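Local coordinates for protein rubber oxygenase (Streptomyces sp., PDB 5O1M) that cleaves poly(cis-1,4-isoprene) rubber oxidatively at its double bonds, using heme b and molecular oxygen to release oligo-isoprenoids with keto and aldehyde ends, at residues P1-S6 with N252-Q257; A285-P290 with E349-F354; P314-L319 with P341-T346. One frame throughout, in Å; residues are numbered along the deposited sequence.

Contact 1. Residues P1-S6 with N252-Q257; sequences PLWTWS and NAQSKQ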
# COMPACT_ATOMS: atom_id res chain seq x y z
N PRO A 1 1.99 -17.20 12.59
CA PRO A 1 2.16 -18.01 11.40
C PRO A 1 2.81 -17.22 10.28
O PRO A 1 3.61 -16.33 10.57
CB PRO A 1 0.72 -18.41 11.03
CG PRO A 1 -0.10 -18.15 12.23
CD PRO A 1 0.57 -17.02 12.93
N LEU A 2 2.54 -17.57 9.03
CA LEU A 2 3.12 -16.91 7.86
C LEU A 2 4.69 -16.96 7.77
O LEU A 2 5.23 -17.71 6.98
CB LEU A 2 2.49 -15.51 7.67
CG LEU A 2 0.98 -15.08 7.74
CD1 LEU A 2 -0.01 -16.02 8.42
CD2 LEU A 2 0.74 -13.64 8.17
N TRP A 3 5.38 -16.20 8.63
CA TRP A 3 6.83 -15.96 8.80
C TRP A 3 7.77 -16.98 9.54
O TRP A 3 7.67 -17.16 10.76
CB TRP A 3 6.84 -14.67 9.63
CG TRP A 3 7.99 -13.75 9.55
CD1 TRP A 3 9.20 -13.93 10.10
CD2 TRP A 3 8.00 -12.47 8.97
NE1 TRP A 3 9.98 -12.87 9.86
CE2 TRP A 3 9.26 -11.94 9.16
CE3 TRP A 3 7.06 -11.72 8.29
CZ2 TRP A 3 9.62 -10.70 8.69
CZ3 TRP A 3 7.41 -10.50 7.82
CH2 TRP A 3 8.67 -10.00 8.02
N THR A 4 8.72 -17.57 8.85
CA THR A 4 9.58 -18.53 9.55
C THR A 4 11.08 -18.31 9.57
O THR A 4 11.80 -19.25 9.77
CB THR A 4 9.35 -19.99 9.11
OG1 THR A 4 9.92 -20.24 7.82
CG2 THR A 4 7.90 -20.34 9.12
N TRP A 5 11.55 -17.10 9.41
CA TRP A 5 12.99 -16.89 9.39
C TRP A 5 13.46 -15.89 10.40
O TRP A 5 12.69 -15.14 10.94
CB TRP A 5 13.43 -16.38 8.03
CG TRP A 5 12.57 -15.27 7.63
CD1 TRP A 5 12.72 -13.98 7.93
CD2 TRP A 5 11.38 -15.38 6.88
NE1 TRP A 5 11.71 -13.25 7.40
CE2 TRP A 5 10.86 -14.10 6.74
CE3 TRP A 5 10.71 -16.45 6.28
CZ2 TRP A 5 9.71 -13.86 6.06
CZ3 TRP A 5 9.59 -16.21 5.62
CH2 TRP A 5 9.09 -14.92 5.50
N SER A 6 14.75 -15.89 10.63
CA SER A 6 15.39 -14.96 11.50
C SER A 6 15.62 -13.68 10.70
O SER A 6 15.60 -13.68 9.49
CB SER A 6 16.73 -15.53 11.95
OG SER A 6 17.81 -15.06 11.16
N ASN A 252 12.17 -10.50 -1.99
CA ASN A 252 11.56 -11.49 -2.85
C ASN A 252 11.35 -12.82 -2.14
O ASN A 252 10.29 -13.43 -2.33
CB ASN A 252 12.35 -11.68 -4.15
CG ASN A 252 12.26 -10.47 -5.05
OD1 ASN A 252 11.19 -9.86 -5.19
ND2 ASN A 252 13.35 -10.10 -5.64
N ALA A 253 12.29 -13.24 -1.32
CA ALA A 253 12.14 -14.55 -0.64
C ALA A 253 11.04 -14.49 0.42
O ALA A 253 10.22 -15.41 0.51
CB ALA A 253 13.46 -15.04 -0.00
N GLN A 254 11.04 -13.42 1.21
CA GLN A 254 10.05 -13.19 2.21
C GLN A 254 8.61 -13.14 1.60
O GLN A 254 7.71 -13.76 2.11
CB GLN A 254 10.46 -11.94 2.97
CG GLN A 254 9.60 -11.48 4.12
CD GLN A 254 10.17 -10.25 4.83
OE1 GLN A 254 9.41 -9.31 5.11
NE2 GLN A 254 11.52 -10.21 5.08
N SER A 255 8.42 -12.52 0.45
CA SER A 255 7.12 -12.45 -0.17
C SER A 255 6.60 -13.81 -0.59
O SER A 255 5.41 -14.09 -0.43
CB SER A 255 7.20 -11.54 -1.40
OG SER A 255 5.93 -11.46 -2.02
N LYS A 256 7.48 -14.67 -1.13
CA LYS A 256 7.09 -16.07 -1.46
C LYS A 256 6.59 -16.83 -0.26
O LYS A 256 5.62 -17.58 -0.35
CB LYS A 256 8.23 -16.83 -2.14
CG LYS A 256 8.17 -16.74 -3.63
CD LYS A 256 9.01 -17.84 -4.24
CE LYS A 256 9.28 -17.50 -5.70
NZ LYS A 256 9.62 -18.77 -6.42
N GLN A 257 7.20 -16.61 0.88
CA GLN A 257 6.72 -17.21 2.13
C GLN A 257 5.58 -16.52 2.93
O GLN A 257 4.85 -17.18 3.66
CB GLN A 257 7.93 -17.44 3.03
CG GLN A 257 8.54 -18.85 2.92
CD GLN A 257 10.07 -18.89 2.76
OE1 GLN A 257 10.62 -18.29 1.80
NE2 GLN A 257 10.76 -19.62 3.67

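Contact 2. Residues A285-P290 with E349-F354; sequences AGLTRP and EALRKF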
# COMPACT_ATOMS: atom_id res chain seq x y z
N ALA A 285 -12.58 7.50 -17.06
CA ALA A 285 -11.30 7.04 -17.54
C ALA A 285 -11.38 6.15 -18.80
O ALA A 285 -10.35 5.92 -19.46
CB ALA A 285 -10.54 6.32 -16.42
N GLY A 286 -12.57 5.64 -19.13
CA GLY A 286 -12.76 4.67 -20.21
C GLY A 286 -12.34 3.28 -19.76
O GLY A 286 -12.13 2.42 -20.58
N LEU A 287 -12.22 3.08 -18.46
CA LEU A 287 -11.73 1.80 -17.93
C LEU A 287 -12.96 1.01 -17.57
O LEU A 287 -13.41 1.07 -16.44
CB LEU A 287 -10.77 1.99 -16.74
CG LEU A 287 -9.66 0.96 -16.39
CD1 LEU A 287 -8.89 0.41 -17.60
CD2 LEU A 287 -8.69 1.58 -15.43
N THR A 288 -13.48 0.27 -18.54
CA THR A 288 -14.65 -0.59 -18.36
C THR A 288 -14.35 -1.85 -17.57
O THR A 288 -13.24 -2.27 -17.48
CB THR A 288 -15.14 -1.06 -19.73
OG1 THR A 288 -14.07 -1.86 -20.31
CG2 THR A 288 -15.46 0.07 -20.65
N ARG A 289 -15.36 -2.51 -17.07
CA ARG A 289 -15.23 -3.75 -16.31
C ARG A 289 -14.47 -4.86 -17.05
O ARG A 289 -13.54 -5.41 -16.47
CB ARG A 289 -16.64 -4.25 -15.84
CG ARG A 289 -17.26 -3.31 -14.80
CD ARG A 289 -18.60 -3.76 -14.26
NE ARG A 289 -18.48 -4.47 -12.96
CZ ARG A 289 -18.66 -3.94 -11.75
NH1 ARG A 289 -18.98 -2.66 -11.58
NH2 ARG A 289 -18.54 -4.72 -10.68
N PRO A 290 -14.82 -5.17 -18.33
CA PRO A 290 -13.97 -6.09 -19.17
C PRO A 290 -12.47 -5.73 -19.21
O PRO A 290 -11.69 -6.62 -19.00
CB PRO A 290 -14.57 -5.95 -20.59
CG PRO A 290 -15.91 -5.42 -20.42
CD PRO A 290 -15.98 -4.68 -19.09
N GLU A 349 -4.40 4.23 -22.76
CA GLU A 349 -5.04 5.53 -22.44
C GLU A 349 -5.98 5.44 -21.22
O GLU A 349 -5.95 6.33 -20.36
CB GLU A 349 -5.78 6.06 -23.64
CG GLU A 349 -6.56 7.36 -23.44
CD GLU A 349 -5.66 8.56 -23.02
OE1 GLU A 349 -4.44 8.42 -22.74
OE2 GLU A 349 -6.20 9.69 -23.05
N ALA A 350 -6.74 4.32 -21.11
CA ALA A 350 -7.62 4.12 -19.97
C ALA A 350 -6.81 4.01 -18.67
O ALA A 350 -7.14 4.67 -17.65
CB ALA A 350 -8.56 2.93 -20.18
N LEU A 351 -5.71 3.27 -18.69
CA LEU A 351 -4.80 3.27 -17.55
C LEU A 351 -4.25 4.66 -17.18
O LEU A 351 -4.10 4.94 -16.02
CB LEU A 351 -3.66 2.24 -17.66
CG LEU A 351 -4.17 0.79 -17.77
CD1 LEU A 351 -3.09 -0.14 -18.27
CD2 LEU A 351 -4.79 0.29 -16.46
N ARG A 352 -3.85 5.46 -18.14
CA ARG A 352 -3.28 6.75 -17.86
C ARG A 352 -4.30 7.61 -17.26
O ARG A 352 -3.98 8.26 -16.28
CB ARG A 352 -2.84 7.43 -19.12
CG ARG A 352 -2.04 8.75 -18.93
CD ARG A 352 -1.93 9.39 -20.25
NE ARG A 352 -3.22 9.85 -20.80
CZ ARG A 352 -3.85 11.01 -20.54
NH1 ARG A 352 -4.95 11.36 -21.13
NH2 ARG A 352 -3.36 11.82 -19.71
N LYS A 353 -5.53 7.64 -17.80
CA LYS A 353 -6.57 8.42 -17.16
C LYS A 353 -6.89 7.94 -15.75
O LYS A 353 -7.15 8.73 -14.90
CB LYS A 353 -7.83 8.44 -18.01
CG LYS A 353 -7.73 9.32 -19.25
CD LYS A 353 -9.09 9.26 -19.95
CE LYS A 353 -9.30 10.29 -21.01
NZ LYS A 353 -8.80 9.83 -22.35
N PHE A 354 -6.82 6.65 -15.52
CA PHE A 354 -7.07 6.08 -14.24
C PHE A 354 -6.07 6.58 -13.20
O PHE A 354 -6.46 6.96 -12.16
CB PHE A 354 -6.97 4.54 -14.32
CG PHE A 354 -6.86 3.90 -12.99
CD1 PHE A 354 -7.95 3.87 -12.14
CD2 PHE A 354 -5.66 3.37 -12.56
CE1 PHE A 354 -7.86 3.33 -10.89
CE2 PHE A 354 -5.56 2.79 -11.31
CZ PHE A 354 -6.65 2.78 -10.46

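Contact 3. Residues P314-L319 with P341-T346; sequences PVLERL and PAVLWT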
# COMPACT_ATOMS: atom_id res chain seq x y z
N PRO A 314 -10.83 -14.97 -22.24
CA PRO A 314 -9.58 -15.49 -22.80
C PRO A 314 -9.05 -14.67 -23.98
O PRO A 314 -7.88 -14.55 -24.14
CB PRO A 314 -9.98 -16.89 -23.21
CG PRO A 314 -11.05 -17.26 -22.22
CD PRO A 314 -11.85 -16.02 -22.12
N VAL A 315 -9.94 -14.06 -24.78
CA VAL A 315 -9.48 -13.36 -25.96
C VAL A 315 -8.69 -12.11 -25.55
O VAL A 315 -7.52 -11.99 -25.80
CB VAL A 315 -10.62 -13.18 -26.93
CG1 VAL A 315 -10.31 -12.14 -27.99
CG2 VAL A 315 -10.95 -14.53 -27.59
N LEU A 316 -9.34 -11.26 -24.79
CA LEU A 316 -8.75 -10.02 -24.27
C LEU A 316 -7.47 -10.23 -23.47
O LEU A 316 -6.46 -9.54 -23.70
CB LEU A 316 -9.82 -9.23 -23.51
CG LEU A 316 -9.61 -7.70 -23.36
CD1 LEU A 316 -9.05 -7.04 -24.65
CD2 LEU A 316 -10.90 -7.00 -22.87
N GLU A 317 -7.44 -11.23 -22.60
CA GLU A 317 -6.21 -11.53 -21.88
C GLU A 317 -5.08 -11.97 -22.80
O GLU A 317 -3.92 -11.50 -22.68
CB GLU A 317 -6.47 -12.56 -20.77
CG GLU A 317 -7.35 -12.03 -19.64
CD GLU A 317 -7.69 -13.09 -18.62
OE1 GLU A 317 -8.86 -13.16 -18.20
OE2 GLU A 317 -6.83 -13.92 -18.27
N ARG A 318 -5.38 -12.86 -23.75
CA ARG A 318 -4.35 -13.18 -24.74
C ARG A 318 -3.87 -11.96 -25.55
O ARG A 318 -2.67 -11.85 -25.84
CB ARG A 318 -4.79 -14.25 -25.73
CG ARG A 318 -3.77 -14.41 -26.86
CD ARG A 318 -3.67 -15.81 -27.40
NE ARG A 318 -3.71 -16.76 -26.29
CZ ARG A 318 -3.51 -18.05 -26.44
NH1 ARG A 318 -3.59 -18.85 -25.37
NH2 ARG A 318 -3.17 -18.51 -27.64
N LEU A 319 -4.78 -11.09 -26.00
CA LEU A 319 -4.30 -9.88 -26.73
C LEU A 319 -3.35 -9.07 -25.86
O LEU A 319 -2.32 -8.59 -26.33
CB LEU A 319 -5.41 -9.01 -27.20
CG LEU A 319 -6.35 -9.46 -28.30
CD1 LEU A 319 -7.67 -8.71 -28.14
CD2 LEU A 319 -5.82 -9.26 -29.71
N PRO A 341 -2.38 -4.71 -31.70
CA PRO A 341 -3.80 -4.42 -31.90
C PRO A 341 -4.17 -3.04 -31.31
O PRO A 341 -3.64 -2.64 -30.28
CB PRO A 341 -4.50 -5.58 -31.16
CG PRO A 341 -3.52 -6.69 -31.19
CD PRO A 341 -2.18 -5.96 -30.95
N ALA A 342 -5.09 -2.35 -31.94
CA ALA A 342 -5.48 -1.03 -31.54
C ALA A 342 -6.00 -0.91 -30.10
O ALA A 342 -5.73 0.10 -29.43
CB ALA A 342 -6.46 -0.44 -32.53
N VAL A 343 -6.61 -1.97 -29.59
CA VAL A 343 -7.15 -1.99 -28.22
C VAL A 343 -6.08 -1.91 -27.17
O VAL A 343 -6.36 -1.51 -26.03
CB VAL A 343 -8.04 -3.24 -27.96
CG1 VAL A 343 -7.16 -4.48 -27.79
CG2 VAL A 343 -8.93 -3.11 -26.74
N LEU A 344 -4.81 -2.23 -27.50
CA LEU A 344 -3.77 -1.98 -26.51
C LEU A 344 -3.59 -0.49 -26.23
O LEU A 344 -3.26 -0.10 -25.10
CB LEU A 344 -2.44 -2.59 -26.93
CG LEU A 344 -2.10 -4.02 -26.50
CD1 LEU A 344 -1.84 -4.01 -25.01
CD2 LEU A 344 -3.16 -5.06 -26.78
N TRP A 345 -3.69 0.32 -27.26
CA TRP A 345 -3.51 1.78 -27.09
C TRP A 345 -4.71 2.30 -26.27
O TRP A 345 -4.52 3.21 -25.47
CB TRP A 345 -3.47 2.51 -28.42
CG TRP A 345 -2.38 2.03 -29.32
CD1 TRP A 345 -2.51 1.39 -30.53
CD2 TRP A 345 -0.98 2.13 -29.08
NE1 TRP A 345 -1.29 1.10 -31.04
CE2 TRP A 345 -0.32 1.55 -30.20
CE3 TRP A 345 -0.23 2.66 -28.04
CZ2 TRP A 345 1.06 1.51 -30.33
CZ3 TRP A 345 1.18 2.60 -28.12
CH2 TRP A 345 1.81 2.01 -29.30
N THR A 346 -5.91 1.73 -26.49
CA THR A 346 -7.11 2.08 -25.75
C THR A 346 -6.93 1.76 -24.26
O THR A 346 -7.23 2.58 -23.38
CB THR A 346 -8.31 1.29 -26.25
OG1 THR A 346 -8.56 1.61 -27.63
CG2 THR A 346 -9.57 1.71 -25.43

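Contact 1. Residues P1-S6 with N252-Q257
Gln254 meets both Trp3 and Trp5. Its CG stands anti to the backbone N (chi1 -178°) and the chain stays extended beyond it. This carries the amide away from helix 248-258 to the Trp3 ring. Gln254 OE1 lies 3.1 Å from Trp3 CH2 and approaches the ring obliquely, with the amide and ring planes 50° apart. The same oxygen takes a hydrogen bond from His201 NE2 on helix 193-213, so this buried polar atom is satisfied. Nearer the backbone, Gln254 CB touches Trp5 CZ2 at 3.7 Å. The two indoles also meet each other: Trp5 CZ2 sits 3.6 Å above the centre of one Trp3 face. Residues 1-6 belong to the loop that begins the deposited chain. It lies here against a helix within the rubber-oxygenase catalytic family region, which is grouped in the globin clan. The side chain of Leu2 comes within about 9 Å of the heme. One turn on, Gln257 meets the rim of the Trp5 ring. Its CB lies at the ring edge, near the ring plane, 3.3 Å from Trp5 CZ3. Without the Trp5 indole, as with an alanine here, the Trp3 face beneath it and the aliphatic parts of Gln254 and Gln257 would probably lose their aromatic partner. Backbone also comes close to backbone: Leu2 O and Gln257 O, both acceptors, are 3.4 Å apart.

Contact 2. Residues A285-P290 with E349-F354
Leu287 is the main bump, and the hollow it fills lies between Ala350, Leu351 and Phe354 on helix 342-360. Its CG is anti to the backbone N (chi1 -153°), which spreads the two methyls over that helix. Leu287 CD1 rests on Ala350 CB at 3.6 Å. Leu287 CD2 lies 3.6 Å from Phe354 CB, with Leu351 CD2 further off at 4.2 Å. Ala285 is a smaller bump. Its CB lies 3.8 Å from Lys353 CB and equally near Phe354 N. The small Ala350 lets the loop come close: Ala285 O lies 3.3 Å from Ala350 CA in a CA-H...O contact with an angle of 151° at the hydrogen. Gly286 bridges the two bumps with a positive phi of 77°, and its O faces Ala350 CB at 3.6 Å. Lys353 lays its aliphatic chain along Ala285, then bends at its end toward Glu349. There NZ and Arg352 NH1 share Glu349 OE2, while Arg352 NE holds OE1. This is loop-on-helix packing, away from the heme site. The loop joins helix 267-282 to helix 289-300, where Thr288 is the N-cap. Leu287 also touches Val280 on the first and Ile292 on the second. Leu351 and Phe354 also reach Leu105 of helix 96-111, and Phe354 touches Val280.

Contact 3. Residues P314-L319 with P341-T346
Leu319 touches Pro341 and Val343 where two successive helices of this all-helical fold cross. Helix 314-331 and helix 342-360 meet almost at right angles: the short segments cross at -85°, with their axes 11.1 Å apart at closest approach. At that spacing the contact is made mainly by side chains. Leu319 does most of the bridging. Its CG is anti to its own carbonyl carbon and beside the backbone N. This chi1 of -69° points the branch at the other helix, and a chi2 near anti sets one methyl on each partner. Leu319 CD2 rests against the proline ring, 3.8 Å from Pro341 CG. Leu319 CD1 turns to the valine, 4.3 Å from Val343 CG1. The Leu319 and Pro341 side chains are set at a slant to each other. With chi1 75°, Val343 CG1 lies between the backbone N and the carbonyl carbon and meets Leu319, while CG2 faces Leu316. That second contact is looser, with Leu316 CD1 4.5 Å from Val343 CG2. Leu316 also lies on Ala294 of helix 289-300, and thus ties a third helix to the crossing. Pro341 O accepts the N-H of Leu344. The packing is apolar and partly open to the surface, far from the heme. Pro341 and Leu344 both extend it along helix 314-331 by touching Ala323. Leu344 approaches a backbone atom of the other helix: its CD2 packs 3.7 Å from Leu319 O. Thr322 OG1 is hydrogen-bonded to Leu319 O and to Arg318 O.

How the contacts relate
Contacts 2 and 3 are neighbours, with centres about 13 Å apart, and share helix 342-360. Contact 3 uses residues 341-346 and contact 2 residues 349-354, about two turns further on. They touch directly, with Pro290 O 4.0 Å from Leu316 CD2. Along the chain, both segments of contact 3 fall between the two segments of contact 2. Both segments of contact 1 come earlier in the sequence. It stands apart, its centre about 35 Å from that of contact 2 and about 36 Å from that of contact 3. The last helix is thus packed at two places against the preceding chain, while contact 1 lays the start of the chain on helix 248-258 elsewhere in the fold.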